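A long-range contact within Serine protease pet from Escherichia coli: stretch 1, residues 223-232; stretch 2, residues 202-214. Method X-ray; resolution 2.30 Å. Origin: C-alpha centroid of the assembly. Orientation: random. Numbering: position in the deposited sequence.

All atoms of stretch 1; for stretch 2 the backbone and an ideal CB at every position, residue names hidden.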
ATOM      1  N   VAL A 223      -3.546  29.104  -6.951  1.00 33.32           N
ATOM      2  CA  VAL A 223      -4.461  30.000  -7.595  1.00 35.74           C
ATOM      3  C   VAL A 223      -3.950  30.199  -8.995  1.00 33.51           C
ATOM      4  O   VAL A 223      -2.748  30.248  -9.199  1.00 32.83           O
ATOM      5  CB  VAL A 223      -4.542  31.325  -6.790  1.00 39.40           C
ATOM      6  CG1 VAL A 223      -4.763  32.546  -7.671  1.00 38.31           C
ATOM      7  CG2 VAL A 223      -5.574  31.198  -5.681  1.00 40.71           C
ATOM      8  N   LEU A 224      -4.849  30.285  -9.970  1.00 29.22           N
ATOM      9  CA  LEU A 224      -4.430  30.579 -11.326  1.00 27.83           C
ATOM     10  C   LEU A 224      -4.047  32.054 -11.468  1.00 33.01           C
ATOM     11  O   LEU A 224      -4.933  32.906 -11.474  1.00 33.46           O
ATOM     12  CB  LEU A 224      -5.543  30.251 -12.301  1.00 24.74           C
ATOM     13  CG  LEU A 224      -5.225  30.341 -13.788  1.00 26.94           C
ATOM     14  CD1 LEU A 224      -4.265  29.226 -14.197  1.00 25.26           C
ATOM     15  CD2 LEU A 224      -6.539  30.262 -14.570  1.00 27.94           C
ATOM     16  N   LEU A 225      -2.752  32.353 -11.593  1.00 27.93           N
ATOM     17  CA  LEU A 225      -2.282  33.745 -11.742  1.00 28.95           C
ATOM     18  C   LEU A 225      -2.730  34.350 -13.062  1.00 30.93           C
ATOM     19  O   LEU A 225      -3.183  35.506 -13.133  1.00 30.24           O
ATOM     20  CB  LEU A 225      -0.754  33.835 -11.661  1.00 28.00           C
ATOM     21  CG  LEU A 225      -0.168  35.243 -11.926  1.00 32.03           C
ATOM     22  CD1 LEU A 225      -0.152  36.057 -10.643  1.00 32.61           C
ATOM     23  CD2 LEU A 225       1.257  35.207 -12.519  1.00 31.36           C
ATOM     24  N   GLY A 226      -2.586  33.556 -14.115  1.00 30.03           N
ATOM     25  CA  GLY A 226      -2.950  33.992 -15.449  1.00 27.48           C
ATOM     26  C   GLY A 226      -2.486  32.964 -16.462  1.00 27.62           C
ATOM     27  O   GLY A 226      -2.322  31.796 -16.122  1.00 25.24           O
ATOM     28  N   THR A 227      -2.245  33.416 -17.692  1.00 26.72           N
ATOM     29  CA  THR A 227      -1.919  32.532 -18.801  1.00 29.22           C
ATOM     30  C   THR A 227      -0.728  33.082 -19.563  1.00 29.27           C
ATOM     31  O   THR A 227      -0.556  34.310 -19.699  1.00 28.92           O
ATOM     32  CB  THR A 227      -3.124  32.350 -19.769  1.00 28.23           C
ATOM     33  OG1 THR A 227      -3.620  33.632 -20.169  1.00 30.07           O
ATOM     34  CG2 THR A 227      -4.222  31.630 -19.071  1.00 27.77           C
ATOM     35  N   THR A 228       0.091  32.180 -20.077  1.00 31.91           N
ATOM     36  CA  THR A 228       1.380  32.581 -20.620  1.00 35.19           C
ATOM     37  C   THR A 228       1.281  33.328 -21.948  1.00 33.01           C
ATOM     38  O   THR A 228       0.774  32.798 -22.934  1.00 35.32           O
ATOM     39  CB  THR A 228       2.270  31.367 -20.793  1.00 31.72           C
ATOM     40  OG1 THR A 228       2.427  30.748 -19.519  1.00 33.86           O
ATOM     41  CG2 THR A 228       3.626  31.757 -21.346  1.00 31.95           C
ATOM     42  N   HIS A 229       1.812  34.548 -21.964  1.00 30.90           N
ATOM     43  CA  HIS A 229       1.702  35.443 -23.129  1.00 33.78           C
ATOM     44  C   HIS A 229       2.894  35.425 -24.082  1.00 30.87           C
ATOM     45  O   HIS A 229       2.715  35.394 -25.297  1.00 33.37           O
ATOM     46  CB  HIS A 229       1.488  36.881 -22.684  1.00 29.41           C
ATOM     47  CG  HIS A 229       1.574  37.865 -23.806  1.00 34.90           C
ATOM     48  ND1 HIS A 229       0.518  38.117 -24.658  1.00 38.66           N
ATOM     49  CD2 HIS A 229       2.589  38.652 -24.230  1.00 37.00           C
ATOM     50  CE1 HIS A 229       0.879  39.014 -25.553  1.00 38.46           C
ATOM     51  NE2 HIS A 229       2.134  39.359 -25.316  1.00 37.28           N
ATOM     52  N   GLY A 230       4.108  35.495 -23.545  1.00 29.09           N
ATOM     53  CA  GLY A 230       5.296  35.491 -24.391  1.00 35.50           C
ATOM     54  C   GLY A 230       6.610  35.593 -23.647  1.00 35.43           C
ATOM     55  O   GLY A 230       6.624  35.630 -22.421  1.00 31.79           O
ATOM     56  N   ILE A 231       7.714  35.643 -24.392  1.00 34.91           N
ATOM     57  CA  ILE A 231       9.041  35.731 -23.795  1.00 41.44           C
ATOM     58  C   ILE A 231       9.912  36.865 -24.357  1.00 45.89           C
ATOM     59  O   ILE A 231       9.672  37.370 -25.452  1.00 47.40           O
ATOM     60  CB  ILE A 231       9.836  34.406 -23.966  1.00 41.50           C
ATOM     61  CG1 ILE A 231      10.489  34.326 -25.351  1.00 45.14           C
ATOM     62  CG2 ILE A 231       8.948  33.191 -23.698  1.00 41.00           C
ATOM     63  CD1 ILE A 231       9.507  34.245 -26.491  1.00 46.43           C
ATOM     64  N   ILE A 232      10.924  37.251 -23.583  1.00 44.46           N
ATOM     65  CA  ILE A 232      12.011  38.110 -24.064  1.00 43.44           C
ATOM     66  C   ILE A 232      13.320  37.560 -23.487  1.00 44.07           C
ATOM     67  O   ILE A 232      13.360  37.134 -22.336  1.00 45.72           O
ATOM     68  CB  ILE A 232      11.808  39.585 -23.667  1.00 47.93           C
ATOM     69  CG1 ILE A 232      10.581  40.170 -24.370  1.00 44.32           C
ATOM     70  CG2 ILE A 232      13.020  40.426 -24.038  1.00 51.06           C
ATOM     71  CD1 ILE A 232      10.723  40.240 -25.881  1.00 50.54           C
ATOM     72  N   UNK A 202      12.762  26.454 -19.661  1.00 32.34           N
ATOM     73  CA  UNK A 202      12.517  27.720 -20.322  1.00 36.68           C
ATOM     74  C   UNK A 202      11.259  27.647 -21.192  1.00 35.41           C
ATOM     75  O   UNK A 202      10.908  26.586 -21.721  1.00 31.09           O
ATOM     76  CB  UNK A 202      13.729  28.119 -21.166  1.00 36.68           C
ATOM     77  N   UNK A 203      10.602  28.790 -21.348  1.00 36.69           N
ATOM     78  CA  UNK A 203       9.378  28.859 -22.123  1.00 33.80           C
ATOM     79  C   UNK A 203       9.644  28.783 -23.622  1.00 36.27           C
ATOM     80  O   UNK A 203      10.563  29.413 -24.142  1.00 41.46           O
ATOM     81  CB  UNK A 203       8.622  30.147 -21.791  1.00 33.80           C
ATOM     82  N   UNK A 204       8.826  27.996 -24.304  1.00 31.56           N
ATOM     83  CA  UNK A 204       8.886  27.826 -25.750  1.00 34.91           C
ATOM     84  C   UNK A 204       7.576  28.342 -26.338  1.00 37.60           C
ATOM     85  O   UNK A 204       6.627  28.579 -25.591  1.00 33.19           O
ATOM     86  CB  UNK A 204       9.129  26.364 -26.132  1.00 34.91           C
ATOM     87  N   UNK A 205       7.515  28.507 -27.657  1.00 47.97           N
ATOM     88  CA  UNK A 205       6.309  29.043 -28.302  1.00 56.46           C
ATOM     89  C   UNK A 205       5.050  28.200 -28.020  1.00 54.12           C
ATOM     90  O   UNK A 205       3.994  28.742 -27.678  1.00 55.80           O
ATOM     91  CB  UNK A 205       6.534  29.132 -29.813  1.00 56.46           C
ATOM     92  N   UNK A 206       5.171  26.879 -28.127  1.00 42.25           N
ATOM     93  CA  UNK A 206       4.059  25.990 -27.853  1.00 39.67           C
ATOM     94  C   UNK A 206       3.540  26.061 -26.424  1.00 40.19           C
ATOM     95  O   UNK A 206       2.487  25.499 -26.121  1.00 39.01           O
ATOM     96  CB  UNK A 206       4.475  24.551 -28.166  1.00 39.67           C
ATOM     97  N   UNK A 207       4.280  26.737 -25.544  1.00 33.62           N
ATOM     98  CA  UNK A 207       3.847  26.955 -24.164  1.00 30.91           C
ATOM     99  C   UNK A 207       2.902  28.151 -24.038  1.00 33.40           C
ATOM    100  O   UNK A 207       2.300  28.365 -22.981  1.00 29.03           O
ATOM    101  CB  UNK A 207       5.065  27.162 -23.261  1.00 30.91           C
ATOM    102  N   UNK A 208       2.819  28.959 -25.093  1.00 34.86           N
ATOM    103  CA  UNK A 208       1.984  30.148 -25.058  1.00 36.14           C
ATOM    104  C   UNK A 208       0.547  29.736 -24.740  1.00 37.89           C
ATOM    105  O   UNK A 208       0.032  28.772 -25.304  1.00 36.52           O
ATOM    106  CB  UNK A 208       2.057  30.908 -26.384  1.00 36.14           C
ATOM    107  N   UNK A 209      -0.074  30.428 -23.793  1.00 34.12           N
ATOM    108  CA  UNK A 209      -1.416  30.079 -23.364  1.00 31.78           C
ATOM    109  C   UNK A 209      -1.490  29.238 -22.087  1.00 32.13           C
ATOM    110  O   UNK A 209      -2.560  29.189 -21.455  1.00 29.27           O
ATOM    111  CB  UNK A 209      -2.116  29.326 -24.497  1.00 31.78           C
ATOM    112  N   UNK A 210      -0.381  28.585 -21.696  1.00 27.54           N
ATOM    113  CA  UNK A 210      -0.408  27.637 -20.574  1.00 24.97           C
ATOM    114  C   UNK A 210      -0.617  28.393 -19.269  1.00 25.44           C
ATOM    115  O   UNK A 210      -0.266  29.566 -19.173  1.00 28.24           O
ATOM    116  CB  UNK A 210       0.884  26.819 -20.516  1.00 24.97           C
ATOM    117  N   UNK A 211      -1.214  27.741 -18.280  1.00 24.52           N
ATOM    118  CA  UNK A 211      -1.559  28.395 -17.032  1.00 24.51           C
ATOM    119  C   UNK A 211      -0.385  28.555 -16.061  1.00 24.96           C
ATOM    120  O   UNK A 211       0.508  27.717 -15.982  1.00 25.15           O
ATOM    121  CB  UNK A 211      -2.678  27.607 -16.348  1.00 24.51           C
ATOM    122  N   UNK A 212      -0.394  29.677 -15.348  1.00 32.68           N
ATOM    123  CA  UNK A 212       0.657  30.060 -14.434  1.00 30.60           C
ATOM    124  C   UNK A 212       0.043  30.100 -13.039  1.00 34.26           C
ATOM    125  O   UNK A 212      -1.021  30.697 -12.840  1.00 31.94           O
ATOM    126  CB  UNK A 212       1.280  31.403 -14.821  1.00 30.60           C
ATOM    127  N   UNK A 213       0.688  29.451 -12.075  1.00 31.91           N
ATOM    128  CA  UNK A 213       0.079  29.272 -10.761  1.00 32.29           C
ATOM    129  C   UNK A 213       0.843  29.975  -9.661  1.00 34.45           C
ATOM    130  O   UNK A 213       2.064  30.125  -9.708  1.00 37.06           O
ATOM    131  CB  UNK A 213      -0.029  27.782 -10.432  1.00 32.29           C
ATOM    132  N   UNK A 214       0.120  30.355  -8.629  1.00 27.47           N
ATOM    133  CA  UNK A 214       0.715  31.133  -7.580  1.00 29.00           C
ATOM    134  C   UNK A 214      -0.063  30.793  -6.308  1.00 29.44           C
ATOM    135  O   UNK A 214      -1.212  30.386  -6.390  1.00 32.50           O
ATOM    136  CB  UNK A 214       0.690  32.630  -7.897  1.00 29.00           C
TER

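Position 202 has its CA-to-CB bond sideways and nothing of stretch 1 near its CB. Many residues would suit; it is L202. Position 203 points toward stretch 1, its ideal CB 3.6 Å from I231 CG2 and 5.3 Å from T228 CG2. A small or branched side chain would fit against these methyls. It is T203.

Position 204 points away and is unconstrained by stretch 1. It is T204; its N and OG1 both donate to the side chain at position 207. Position 205 also points away, with 3-10 backbone angles that many residues adopt. It is N205. Position 206 is out of reach of stretch 1, which sets no preference; it is G206.

Position 207 is sideways, with its ideal CB 5.2 Å from T228 CG2, and a type II turn starts here. Stretch 1 asks little of it. It is D207, whose carboxylate leads away, back to T204. Position 208 is sideways too, its ideal CB 4.1 Å from T228 O. A small or polar residue would suit. It is S208.

Position 209 has phi/psi of 98/-19. A CB would jam against the carbonyl O of the preceding residue, so glycine is expected. It is G209, and its N donates to T228 O at 2.7 Å.

Position 210 points away, but its ideal CB is only 4.3 Å from T228 OG1. A small side chain, polar or not, could stay close. It is S210. Its O accepts from T228 N at 2.8 Å and from T228 OG1 at 3.0 Å, while its OG donates to D207 O at 2.6 Å, within the turn.

At position 211 the ideal CB would sit 3.1 Å from L224 CD1, which is tight. Glycine suits best. It is G211.

Position 212 faces the same side of the sheet as V223 and G226. With L225 CD2 4.4 Å from its ideal CB, an apolar, perhaps branched, residue would suit. It is V212; its CG1 meets L225 CD2 at 3.6 Å. Its N donates to G226 O at 3.0 Å. At the bulge its O accepts from L225 N at 2.7 Å and, weakly, from G226 N at 3.5 Å.

Position 213 shares the face of L224 and T227. A large apolar or aromatic group could reach L224. It is Y213, with L224 CD1 over one ring face, 4.2 Å from CZ.

Position 214 has L225 CB 4.2 Å from its ideal CB, favouring an apolar residue. It is V214, paired with V223 by two backbone hydrogen bonds.

Stretch 2, residues 202-214: LTTNGDSGSGVYV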
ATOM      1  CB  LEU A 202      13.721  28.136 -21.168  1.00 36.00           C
ATOM      2  CG  LEU A 202      15.067  28.182 -20.435  1.00 40.08           C
ATOM      3  CD1 LEU A 202      16.177  28.428 -21.431  1.00 38.34           C
ATOM      4  CD2 LEU A 202      15.082  29.228 -19.325  1.00 34.22           C
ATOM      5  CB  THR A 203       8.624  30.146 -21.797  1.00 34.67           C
ATOM      6  OG1 THR A 203       8.558  30.299 -20.372  1.00 35.95           O
ATOM      7  CG2 THR A 203       7.213  30.127 -22.381  1.00 32.06           C
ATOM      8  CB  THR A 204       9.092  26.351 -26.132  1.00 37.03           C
ATOM      9  OG1 THR A 204       7.961  25.574 -25.669  1.00 39.00           O
ATOM     10  CG2 THR A 204      10.370  25.825 -25.488  1.00 34.07           C
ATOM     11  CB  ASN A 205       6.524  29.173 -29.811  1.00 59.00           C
ATOM     12  CG  ASN A 205       7.586  30.203 -30.161  1.00 62.23           C
ATOM     13  OD1 ASN A 205       7.779  31.181 -29.440  1.00 71.62           O
ATOM     14  ND2 ASN A 205       8.284  29.985 -31.270  1.00 63.06           N
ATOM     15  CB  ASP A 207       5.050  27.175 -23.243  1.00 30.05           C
ATOM     16  CG  ASP A 207       5.831  25.906 -22.978  1.00 28.82           C
ATOM     17  OD1 ASP A 207       5.192  24.827 -22.782  1.00 30.20           O
ATOM     18  OD2 ASP A 207       7.088  25.995 -22.968  1.00 28.85           O
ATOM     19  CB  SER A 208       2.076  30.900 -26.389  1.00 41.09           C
ATOM     20  OG  SER A 208       1.064  31.892 -26.507  1.00 39.88           O
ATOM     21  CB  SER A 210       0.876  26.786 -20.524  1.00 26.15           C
ATOM     22  OG  SER A 210       2.072  27.562 -20.470  1.00 29.56           O
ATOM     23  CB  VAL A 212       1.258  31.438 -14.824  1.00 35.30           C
ATOM     24  CG1 VAL A 212       2.240  31.930 -13.771  1.00 34.88           C
ATOM     25  CG2 VAL A 212       1.910  31.374 -16.213  1.00 33.12           C
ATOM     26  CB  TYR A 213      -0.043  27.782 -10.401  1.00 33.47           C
ATOM     27  CG  TYR A 213      -0.976  26.998 -11.290  1.00 32.38           C
ATOM     28  CD1 TYR A 213      -0.537  26.503 -12.515  1.00 32.90           C
ATOM     29  CD2 TYR A 213      -2.291  26.730 -10.901  1.00 29.20           C
ATOM     30  CE1 TYR A 213      -1.383  25.779 -13.337  1.00 29.44           C
ATOM     31  CE2 TYR A 213      -3.147  25.998 -11.718  1.00 26.38           C
ATOM     32  CZ  TYR A 213      -2.682  25.535 -12.937  1.00 29.53           C
ATOM     33  OH  TYR A 213      -3.487  24.818 -13.787  1.00 30.81           O
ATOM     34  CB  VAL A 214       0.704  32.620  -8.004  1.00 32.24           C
ATOM     35  CG1 VAL A 214      -0.018  33.495  -7.031  1.00 31.53           C
ATOM     36  CG2 VAL A 214       2.108  33.096  -8.312  1.00 28.98           C
TER
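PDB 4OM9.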